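Local coordinates for siderophore-interacting protein (Aeromonas hydrophila, PDB 6K2L) that binds FAD and probably uses the flavin to reduce ferric siderophores, releasing iron from them inside the cell, at residues A[144-149]-A[247-252]; A[79-84]-A[254-259]; A[16-21]-A[115-120]. The protein carries 1 engineered substitution. All blocks are in the same frame, centred on the assembly; numbering follows the deposited sequence.

Contact 1. Residues A[144-149]-A[247-252]; sequences DLTALP and PYWRHG. With FAD (flavin-adenine dinucleotide), chain C.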
# COMPACT_ATOMS: atom_id res chain seq x y z
N ASP A 144 -8.35 1.76 -18.80
CA ASP A 144 -7.44 1.57 -19.91
C ASP A 144 -6.03 1.70 -19.34
O ASP A 144 -5.86 1.71 -18.11
CB ASP A 144 -7.74 2.56 -21.05
CG ASP A 144 -7.62 4.05 -20.63
OD1 ASP A 144 -6.82 4.39 -19.72
OD2 ASP A 144 -8.31 4.91 -21.24
N LEU A 145 -5.02 1.81 -20.21
CA LEU A 145 -3.65 1.93 -19.73
C LEU A 145 -3.44 3.13 -18.80
O LEU A 145 -2.54 3.09 -17.94
CB LEU A 145 -2.67 2.04 -20.89
CG LEU A 145 -2.30 0.69 -21.49
CD1 LEU A 145 -1.28 0.87 -22.59
CD2 LEU A 145 -1.82 -0.26 -20.41
N THR A 146 -4.21 4.22 -18.96
CA THR A 146 -4.02 5.34 -18.04
C THR A 146 -4.52 5.02 -16.63
O THR A 146 -4.07 5.65 -15.67
CB THR A 146 -4.72 6.58 -18.55
OG1 THR A 146 -6.13 6.38 -18.52
CG2 THR A 146 -4.31 6.87 -19.95
N ALA A 147 -5.41 4.03 -16.50
CA ALA A 147 -5.96 3.59 -15.23
C ALA A 147 -5.31 2.30 -14.73
O ALA A 147 -5.57 1.90 -13.60
CB ALA A 147 -7.48 3.38 -15.37
N LEU A 148 -4.48 1.66 -15.54
CA LEU A 148 -3.83 0.43 -15.10
C LEU A 148 -2.87 0.63 -13.92
O LEU A 148 -2.75 -0.28 -13.10
CB LEU A 148 -3.12 -0.23 -16.28
CG LEU A 148 -2.55 -1.61 -16.03
CD1 LEU A 148 -3.62 -2.44 -15.35
CD2 LEU A 148 -2.00 -2.30 -17.30
N PRO A 149 -2.15 1.74 -13.80
CA PRO A 149 -1.30 1.87 -12.60
C PRO A 149 -2.10 1.95 -11.30
O PRO A 149 -1.72 1.29 -10.32
CB PRO A 149 -0.49 3.13 -12.90
CG PRO A 149 -0.45 3.16 -14.42
CD PRO A 149 -1.80 2.74 -14.82
N PRO A 247 -13.16 10.28 -15.42
CA PRO A 247 -12.52 10.10 -16.73
C PRO A 247 -11.11 10.66 -16.69
O PRO A 247 -10.90 11.82 -16.32
CB PRO A 247 -13.44 10.88 -17.69
CG PRO A 247 -14.62 11.38 -16.83
CD PRO A 247 -14.14 11.38 -15.42
N TYR A 248 -10.14 9.81 -17.01
CA TYR A 248 -8.74 10.22 -16.89
C TYR A 248 -8.32 11.10 -18.06
O TYR A 248 -7.43 11.94 -17.90
CB TYR A 248 -7.83 9.00 -16.79
CG TYR A 248 -7.75 8.39 -15.39
CD1 TYR A 248 -8.69 8.70 -14.42
CD2 TYR A 248 -6.74 7.50 -15.05
CE1 TYR A 248 -8.61 8.16 -13.17
CE2 TYR A 248 -6.66 6.96 -13.79
CZ TYR A 248 -7.59 7.29 -12.85
OH TYR A 248 -7.51 6.77 -11.57
N TRP A 249 -8.95 10.93 -19.22
CA TRP A 249 -8.69 11.73 -20.42
C TRP A 249 -9.80 11.50 -21.43
O TRP A 249 -10.73 10.72 -21.19
CB TRP A 249 -7.34 11.39 -21.05
CG TRP A 249 -7.24 9.98 -21.58
CD1 TRP A 249 -7.24 8.83 -20.85
CD2 TRP A 249 -7.10 9.58 -22.95
NE1 TRP A 249 -7.11 7.73 -21.68
CE2 TRP A 249 -7.02 8.17 -22.97
CE3 TRP A 249 -7.04 10.28 -24.17
CZ2 TRP A 249 -6.89 7.45 -24.16
CZ3 TRP A 249 -6.91 9.56 -25.35
CH2 TRP A 249 -6.83 8.15 -25.34
N ARG A 250 -9.70 12.18 -22.56
CA ARG A 250 -10.73 12.10 -23.59
C ARG A 250 -10.03 12.07 -24.94
O ARG A 250 -9.26 12.98 -25.26
CB ARG A 250 -11.70 13.27 -23.50
CG ARG A 250 -12.84 13.15 -24.48
CD ARG A 250 -13.98 14.07 -24.10
NE ARG A 250 -15.10 14.01 -25.04
CZ ARG A 250 -16.14 14.84 -25.01
NH1 ARG A 250 -16.21 15.80 -24.09
NH2 ARG A 250 -17.12 14.72 -25.90
N HIS A 251 -10.27 11.00 -25.70
CA HIS A 251 -9.72 10.83 -27.04
C HIS A 251 -9.86 12.10 -27.87
O HIS A 251 -10.97 12.61 -28.06
CB HIS A 251 -10.44 9.66 -27.71
CG HIS A 251 -9.85 9.26 -29.03
ND1 HIS A 251 -8.53 9.50 -29.37
CD2 HIS A 251 -10.39 8.59 -30.08
CE1 HIS A 251 -8.29 9.02 -30.57
NE2 HIS A 251 -9.41 8.46 -31.02
N GLY A 252 -8.72 12.62 -28.34
CA GLY A 252 -8.68 13.79 -29.20
C GLY A 252 -8.65 15.14 -28.51
O GLY A 252 -8.70 16.17 -29.18
PA FAD C . -2.14 15.87 -23.47
O1A FAD C . -1.26 17.05 -23.71
O2A FAD C . -3.14 16.00 -22.31
O5B FAD C . -3.07 15.45 -24.72
C5B FAD C . -2.54 15.34 -26.06
C4B FAD C . -3.39 14.45 -26.94
O4B FAD C . -3.10 13.06 -26.67
C3B FAD C . -4.91 14.59 -26.83
O3B FAD C . -5.51 14.40 -28.10
C2B FAD C . -5.27 13.47 -25.84
O2B FAD C . -6.59 12.95 -25.97
C1B FAD C . -4.26 12.39 -26.21
N9A FAD C . -3.85 11.59 -25.08
C8A FAD C . -3.58 12.03 -23.81
N7A FAD C . -3.18 11.09 -22.99
C5A FAD C . -3.19 9.95 -23.78
C6A FAD C . -2.86 8.61 -23.51
N6A FAD C . -2.43 8.18 -22.32
N1A FAD C . -2.98 7.71 -24.52
C2A FAD C . -3.40 8.14 -25.71
N3A FAD C . -3.73 9.38 -26.09
C4A FAD C . -3.59 10.24 -25.07
N1 FAD C . -2.19 8.82 -17.24
C2 FAD C . -1.11 7.99 -17.19
O2 FAD C . -0.44 7.72 -18.19
N3 FAD C . -0.75 7.40 -15.99
C4 FAD C . -1.39 7.57 -14.78
O4 FAD C . -0.97 6.99 -13.78
C4X FAD C . -2.53 8.47 -14.84
N5 FAD C . -3.20 8.70 -13.72
C5X FAD C . -4.28 9.55 -13.79
C6 FAD C . -5.01 9.78 -12.63
C7 FAD C . -6.13 10.61 -12.64
C7M FAD C . -6.87 10.86 -11.35
C8 FAD C . -6.50 11.25 -13.84
C8M FAD C . -7.68 12.19 -13.88
C9 FAD C . -5.76 11.03 -14.99
C9A FAD C . -4.67 10.18 -14.98
N10 FAD C . -3.93 9.91 -16.15
C10 FAD C . -2.85 9.04 -16.12
C1' FAD C . -4.32 10.52 -17.44
C2' FAD C . -3.36 11.60 -17.94
O2' FAD C . -3.45 12.80 -17.16
C3' FAD C . -3.70 11.90 -19.40
O3' FAD C . -3.28 10.80 -20.20
C4' FAD C . -3.08 13.19 -19.95
O4' FAD C . -3.89 13.66 -21.03
C5' FAD C . -1.65 12.97 -20.38
O5' FAD C . -1.06 14.24 -20.72
P FAD C . -0.17 14.42 -22.01
O1P FAD C . 0.57 15.75 -21.83
O2P FAD C . 0.68 13.26 -22.26
O3P FAD C . -1.25 14.58 -23.18
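Y248 reaches the flavin with its whole length. Its CB starts the contact 3.4 Å from FAD C9, while the hydroxyl OG1 of T146 closes in on the same CB from the other segment. CG is set anti to the carbonyl carbon (chi1 -81°), which lays the ring flat against the dimethylbenzene end of the isoalloxazine: CG faces C9, CD1 faces C8, CE1 faces C7, and CE2 and CZ lie by C6. The spacing hardly changes along the way, with FAD C7 standing 3.4 Å above the centre of the Y248 ring. At the ring's edge, in its plane, the carbonyl O of T146 sits 3.3 Å from CD2, and A147 CB touches CE2 close by. The hydroxyl at the tip turns to a partner beyond both segments, Y244 OH.

W249 lies against the adenine in an offset way, its six-membered ring doing the touching, CZ3 coming 3.3 Å from FAD N3A. Its NE1 donates to D144 OD2 (3.1 Å, 144° at the hydrogen), approaching from above the carboxylate plane; the same oxygen also takes E221 N. D144 OD1 is held by two donors, T146 N at 2.7 Å, which makes an Asx turn, and T146 OG1 on its syn lone pair. So fixed, T146 points CG2 between W249 NE1 and FAD N6A, 3.3 Å from the latter.

Beyond the tryptophan, R250 O accepts from the ribose hydroxyl O2B. Aromatic side chains laid on the flavin and on the adenine, braced by the loop that follows strand 138-144, mark this as the FAD pocket of a ferredoxin-reductase-like flavoprotein.

Contact 2. Residues A[79-84]-A[254-259]; sequences IMRTFT and DEEAYH. With FAD (flavin-adenine dinucleotide), chain C.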
# COMPACT_ATOMS: atom_id res chain seq x y z
N ILE A 79 2.79 23.87 -16.40
CA ILE A 79 1.69 23.06 -16.91
C ILE A 79 1.50 21.89 -15.96
O ILE A 79 2.47 21.33 -15.43
CB ILE A 79 1.97 22.59 -18.34
CG1 ILE A 79 2.31 23.78 -19.23
CG2 ILE A 79 0.79 21.83 -18.91
CD1 ILE A 79 3.02 23.37 -20.49
N MET A 80 0.25 21.53 -15.70
CA MET A 80 -0.06 20.48 -14.74
C MET A 80 -0.69 19.30 -15.46
O MET A 80 -1.49 19.48 -16.39
CB MET A 80 -0.98 21.00 -13.66
CG MET A 80 -0.56 22.36 -13.19
SD MET A 80 0.41 22.20 -11.70
CE MET A 80 -0.97 22.02 -10.56
N ARG A 81 -0.30 18.09 -15.05
CA ARG A 81 -1.00 16.88 -15.46
C ARG A 81 -1.26 16.04 -14.22
O ARG A 81 -0.47 16.04 -13.28
CB ARG A 81 -0.20 16.05 -16.47
CG ARG A 81 0.04 16.75 -17.82
CD ARG A 81 -1.23 16.87 -18.59
NE ARG A 81 -1.05 17.37 -19.95
CZ ARG A 81 -1.20 18.65 -20.30
NH1 ARG A 81 -1.48 19.55 -19.38
NH2 ARG A 81 -1.10 19.02 -21.58
N THR A 82 -2.36 15.28 -14.24
CA THR A 82 -2.69 14.38 -13.15
C THR A 82 -2.14 12.99 -13.42
O THR A 82 -2.29 12.45 -14.52
CB THR A 82 -4.19 14.30 -12.95
OG1 THR A 82 -4.68 15.63 -12.73
CG2 THR A 82 -4.50 13.44 -11.71
N PHE A 83 -1.50 12.39 -12.42
CA PHE A 83 -0.94 11.05 -12.56
C PHE A 83 -1.12 10.31 -11.24
O PHE A 83 -1.49 10.88 -10.22
CB PHE A 83 0.54 11.07 -12.98
CG PHE A 83 0.72 11.26 -14.46
CD1 PHE A 83 0.62 12.52 -15.02
CD2 PHE A 83 0.95 10.18 -15.29
CE1 PHE A 83 0.74 12.70 -16.34
CE2 PHE A 83 1.04 10.35 -16.62
CZ PHE A 83 0.95 11.62 -17.16
N THR A 84 -0.89 9.01 -11.30
CA THR A 84 -1.07 8.12 -10.18
C THR A 84 0.29 7.80 -9.60
O THR A 84 1.24 7.55 -10.36
CB THR A 84 -1.75 6.85 -10.67
OG1 THR A 84 -2.98 7.21 -11.30
CG2 THR A 84 -1.99 5.81 -9.52
N ASP A 254 -6.62 17.51 -25.56
CA ASP A 254 -5.58 17.67 -24.56
C ASP A 254 -6.21 18.07 -23.22
O ASP A 254 -7.40 18.41 -23.12
CB ASP A 254 -4.55 18.68 -25.05
CG ASP A 254 -5.18 19.95 -25.62
OD1 ASP A 254 -5.89 20.66 -24.87
OD2 ASP A 254 -4.98 20.25 -26.82
N GLU A 255 -5.38 17.99 -22.16
CA GLU A 255 -5.84 18.34 -20.82
C GLU A 255 -6.35 19.77 -20.74
O GLU A 255 -7.24 20.07 -19.93
CB GLU A 255 -4.69 18.12 -19.84
CG GLU A 255 -4.94 18.72 -18.46
CD GLU A 255 -6.07 18.01 -17.70
OE1 GLU A 255 -6.26 16.79 -17.95
OE2 GLU A 255 -6.75 18.67 -16.87
N GLU A 256 -5.80 20.68 -21.56
CA GLU A 256 -6.22 22.08 -21.51
C GLU A 256 -7.65 22.23 -21.98
O GLU A 256 -8.43 22.98 -21.38
CB GLU A 256 -5.28 22.95 -22.34
CG GLU A 256 -4.07 23.50 -21.58
CD GLU A 256 -2.88 22.57 -21.63
OE1 GLU A 256 -2.72 21.88 -22.67
OE2 GLU A 256 -2.11 22.52 -20.64
N ALA A 257 -8.02 21.52 -23.04
CA ALA A 257 -9.39 21.56 -23.51
C ALA A 257 -10.33 20.76 -22.62
O ALA A 257 -11.53 21.04 -22.59
CB ALA A 257 -9.46 21.03 -24.95
N TYR A 258 -9.80 19.77 -21.90
CA TYR A 258 -10.66 18.83 -21.20
C TYR A 258 -10.87 19.13 -19.73
O TYR A 258 -11.73 18.50 -19.12
CB TYR A 258 -10.10 17.41 -21.33
CG TYR A 258 -11.06 16.35 -20.83
CD1 TYR A 258 -12.35 16.28 -21.34
CD2 TYR A 258 -10.69 15.46 -19.83
CE1 TYR A 258 -13.24 15.32 -20.89
CE2 TYR A 258 -11.57 14.49 -19.38
CZ TYR A 258 -12.85 14.44 -19.91
OH TYR A 258 -13.75 13.49 -19.49
N HIS A 259 -10.07 20.01 -19.12
CA HIS A 259 -10.06 20.11 -17.67
C HIS A 259 -11.47 20.38 -17.13
O HIS A 259 -11.97 19.65 -16.25
CB HIS A 259 -9.06 21.19 -17.24
CG HIS A 259 -9.05 21.48 -15.77
ND1 HIS A 259 -8.43 20.65 -14.86
CD2 HIS A 259 -9.58 22.50 -15.05
CE1 HIS A 259 -8.58 21.15 -13.64
NE2 HIS A 259 -9.27 22.28 -13.73
PA FAD C . -2.14 15.87 -23.47
O1A FAD C . -1.26 17.05 -23.71
O2A FAD C . -3.14 16.00 -22.31
O5B FAD C . -3.07 15.45 -24.72
C5B FAD C . -2.54 15.34 -26.06
C4B FAD C . -3.39 14.45 -26.94
O4B FAD C . -3.10 13.06 -26.67
C3B FAD C . -4.91 14.59 -26.83
O3B FAD C . -5.51 14.40 -28.10
C2B FAD C . -5.27 13.47 -25.84
O2B FAD C . -6.59 12.95 -25.97
C1B FAD C . -4.26 12.39 -26.21
N9A FAD C . -3.85 11.59 -25.08
C8A FAD C . -3.58 12.03 -23.81
N7A FAD C . -3.18 11.09 -22.99
C5A FAD C . -3.19 9.95 -23.78
C6A FAD C . -2.86 8.61 -23.51
N6A FAD C . -2.43 8.18 -22.32
N1A FAD C . -2.98 7.71 -24.52
C2A FAD C . -3.40 8.14 -25.71
N3A FAD C . -3.73 9.38 -26.09
C4A FAD C . -3.59 10.24 -25.07
N1 FAD C . -2.19 8.82 -17.24
C2 FAD C . -1.11 7.99 -17.19
O2 FAD C . -0.44 7.72 -18.19
N3 FAD C . -0.75 7.40 -15.99
C4 FAD C . -1.39 7.57 -14.78
O4 FAD C . -0.97 6.99 -13.78
C4X FAD C . -2.53 8.47 -14.84
N5 FAD C . -3.20 8.70 -13.72
C5X FAD C . -4.28 9.55 -13.79
C6 FAD C . -5.01 9.78 -12.63
C7 FAD C . -6.13 10.61 -12.64
C7M FAD C . -6.87 10.86 -11.35
C8 FAD C . -6.50 11.25 -13.84
C8M FAD C . -7.68 12.19 -13.88
C9 FAD C . -5.76 11.03 -14.99
C9A FAD C . -4.67 10.18 -14.98
N10 FAD C . -3.93 9.91 -16.15
C10 FAD C . -2.85 9.04 -16.12
C1' FAD C . -4.32 10.52 -17.44
C2' FAD C . -3.36 11.60 -17.94
O2' FAD C . -3.45 12.80 -17.16
C3' FAD C . -3.70 11.90 -19.40
O3' FAD C . -3.28 10.80 -20.20
C4' FAD C . -3.08 13.19 -19.95
O4' FAD C . -3.89 13.66 -21.03
C5' FAD C . -1.65 12.97 -20.38
O5' FAD C . -1.06 14.24 -20.72
P FAD C . -0.17 14.42 -22.01
O1P FAD C . 0.57 15.75 -21.83
O2P FAD C . 0.68 13.26 -22.26
O3P FAD C . -1.25 14.58 -23.18
O HOH W 1 -3.98 15.56 -16.73
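R81 NH1 is gripped by two hydrogen bonds, one from each side of the contact: it donates to M80 O in its own strand at 3.0 Å and to E256 OE2 of the helix at 3.3 Å. The second is part of a salt bridge and nearly straight (167°), in the guanidinium plane but well above that of the carboxylate. NH2 gives its stronger bond to FAD O1A at 2.9 Å and adds a weak one to E256 OE1. NE donates to FAD O1P at 3.0 Å, so one arginine bridges both phosphates. A bend at chi2 (-70°) swings the group over to them.

E255 lays CB on one guanidinium face, 3.4 Å above the plane, then bends its carboxylate away to R262 and to H259 ND1. Its backbone N, at the start of helix 255-266, donates to FAD O2A (3.0 Å), while D254 caps that helix by accepting from A257 N. One water ties T82 N to FAD O2'.

The positive guanidinium and the helix N-terminus thus meet the negative diphosphate together, probably offsetting its charge, and E256 probably balances the arginine from the surface side.

Contact 3. Residues A[16-21]-A[115-120]; sequences KHIQDV and VKPGDL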
# COMPACT_ATOMS: atom_id res chain seq x y z
N LYS A 16 15.67 8.25 -11.26
CA LYS A 16 16.68 7.27 -10.90
C LYS A 16 16.84 6.23 -12.00
O LYS A 16 17.96 5.99 -12.46
CB LYS A 16 16.29 6.60 -9.58
CG LYS A 16 17.41 5.91 -8.85
CD LYS A 16 17.02 5.69 -7.41
CE LYS A 16 17.06 4.22 -7.05
NZ LYS A 16 18.35 3.84 -6.40
N HIS A 17 15.74 5.61 -12.43
CA HIS A 17 15.78 4.63 -13.50
C HIS A 17 14.40 4.47 -14.12
O HIS A 17 13.38 4.82 -13.53
CB HIS A 17 16.28 3.27 -13.02
CG HIS A 17 15.52 2.73 -11.85
ND1 HIS A 17 14.29 2.12 -11.98
CD2 HIS A 17 15.82 2.71 -10.53
CE1 HIS A 17 13.87 1.73 -10.78
NE2 HIS A 17 14.77 2.08 -9.88
N ILE A 18 14.40 3.90 -15.32
CA ILE A 18 13.26 3.79 -16.20
C ILE A 18 13.12 2.33 -16.58
O ILE A 18 14.10 1.59 -16.61
CB ILE A 18 13.44 4.68 -17.45
CG1 ILE A 18 13.76 6.11 -17.03
CG2 ILE A 18 12.22 4.67 -18.32
CD1 ILE A 18 15.10 6.58 -17.49
N GLN A 19 11.90 1.92 -16.88
CA GLN A 19 11.64 0.51 -17.12
C GLN A 19 10.36 0.39 -17.95
O GLN A 19 9.37 1.06 -17.67
CB GLN A 19 11.52 -0.24 -15.80
CG GLN A 19 10.78 -1.55 -15.92
CD GLN A 19 10.85 -2.36 -14.64
OE1 GLN A 19 10.67 -1.83 -13.54
NE2 GLN A 19 11.10 -3.67 -14.79
N ASP A 20 10.37 -0.46 -18.95
CA ASP A 20 9.18 -0.66 -19.76
C ASP A 20 8.53 -1.97 -19.32
O ASP A 20 8.97 -3.06 -19.70
CB ASP A 20 9.53 -0.65 -21.25
CG ASP A 20 9.60 0.77 -21.81
OD1 ASP A 20 9.53 1.74 -21.02
OD2 ASP A 20 9.74 0.91 -23.06
N VAL A 21 7.47 -1.87 -18.50
CA VAL A 21 6.80 -3.07 -18.02
C VAL A 21 6.01 -3.70 -19.16
O VAL A 21 5.73 -4.90 -19.15
CB VAL A 21 5.89 -2.78 -16.82
CG1 VAL A 21 6.60 -1.90 -15.81
CG2 VAL A 21 4.64 -2.14 -17.30
N VAL A 115 12.56 10.58 -21.55
CA VAL A 115 13.07 10.49 -20.18
C VAL A 115 14.42 9.80 -20.15
O VAL A 115 14.65 8.79 -20.83
CB VAL A 115 12.04 9.78 -19.28
CG1 VAL A 115 11.93 8.28 -19.59
CG2 VAL A 115 12.40 10.00 -17.81
N LYS A 116 15.33 10.37 -19.38
CA LYS A 116 16.65 9.82 -19.10
C LYS A 116 16.83 9.82 -17.59
O LYS A 116 16.21 10.62 -16.89
CB LYS A 116 17.76 10.67 -19.74
CG LYS A 116 18.55 9.95 -20.80
CD LYS A 116 17.68 9.53 -21.98
CE LYS A 116 18.51 9.45 -23.28
NZ LYS A 116 17.95 8.51 -24.33
N PRO A 117 17.67 8.95 -17.06
CA PRO A 117 18.07 9.12 -15.67
C PRO A 117 18.73 10.48 -15.52
O PRO A 117 19.47 10.93 -16.39
CB PRO A 117 19.05 7.96 -15.43
CG PRO A 117 18.71 6.95 -16.52
CD PRO A 117 18.31 7.79 -17.70
N GLY A 118 18.39 11.18 -14.44
CA GLY A 118 18.87 12.54 -14.24
C GLY A 118 17.90 13.64 -14.65
O GLY A 118 18.13 14.80 -14.29
N ASP A 119 16.83 13.31 -15.37
CA ASP A 119 15.77 14.27 -15.65
C ASP A 119 15.04 14.67 -14.37
O ASP A 119 14.92 13.88 -13.42
CB ASP A 119 14.75 13.68 -16.63
CG ASP A 119 15.20 13.75 -18.07
OD1 ASP A 119 16.16 14.50 -18.36
OD2 ASP A 119 14.59 13.04 -18.91
N LEU A 120 14.52 15.88 -14.36
CA LEU A 120 13.78 16.44 -13.25
C LEU A 120 12.28 16.36 -13.49
O LEU A 120 11.82 16.45 -14.63
CB LEU A 120 14.14 17.90 -13.05
CG LEU A 120 15.58 18.20 -12.69
CD1 LEU A 120 15.72 19.73 -12.58
CD2 LEU A 120 15.90 17.49 -11.39
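The end of strand 11-20 passes beside a type II beta turn running from K116 to D119, and the two segments bring their CA atoms nearest at K16 and P117, 5.3 Å apart, without a hydrogen bond between these segments. The turn is tied twice within itself. D119 N donates to K116 O at 3.2 Å, and D119 OD2 takes K116 N at 2.8 Å from well above the carboxylate plane. G118 sits at the third position of the turn with phi 98°, where any side chain would jam against the carbonyl O of P117.

I18 does most of the touching from the strand. Its CG1 and CG2 both meet V115 CG1, tip to tip, with CG1 at 3.8 Å. V115 has put that methyl in the crowded position between its backbone N and carbonyl carbon (chi1 71°), while its CG2 lies further off. At the end of the isoleucine, CD1 crosses to the proline ring roughly at a right angle and lands 3.4 Å from P117 CD. To get there chi2 takes 118°, an eclipsed value. The same methyl also lies against the peptide joining K116 to P117, 3.7 Å from K116 C. Further up the strand P117 CB rests on the backbone, 3.7 Å from K16 O. The joint is therefore wholly apolar on its side-chain side, with V115 buried and the proline at the surface.

K16 and H17 form a classic beta bulge, both facing C29 of strand 25-31, while D20 pairs with R26 of that same strand. The turn itself hangs from V15 through the backbone of G118 and D119. In this way the link between helix 107-114 and strand 120-123 is seated on the strand that opens the FAD-binding barrel.

Overall arrangement
Contacts 1 and 2 are neighbours, their centres about 11 Å apart, and both touch the FAD: Y258 of helix 255-266 packs on P247 and R250, and F83 leans its CD2 and CE2 atoms, ring tilted, against the flavin face opposite Y248. The centre of contact 3 is about 22 Å from that of contact 1 and about 21 Å from that of contact 2, on the far part of the antiparallel barrel that contact 2 also reaches. Along the chain, 16-21 comes first, then 79-84, 115-120, 144-149, 247-252 and 254-259, so contacts 2 and 3 interlock while contact 1 falls within the span of contact 2. The C-terminal helix thus returns from the parallel-sheet domain to the barrel, and the cofactor is held between both.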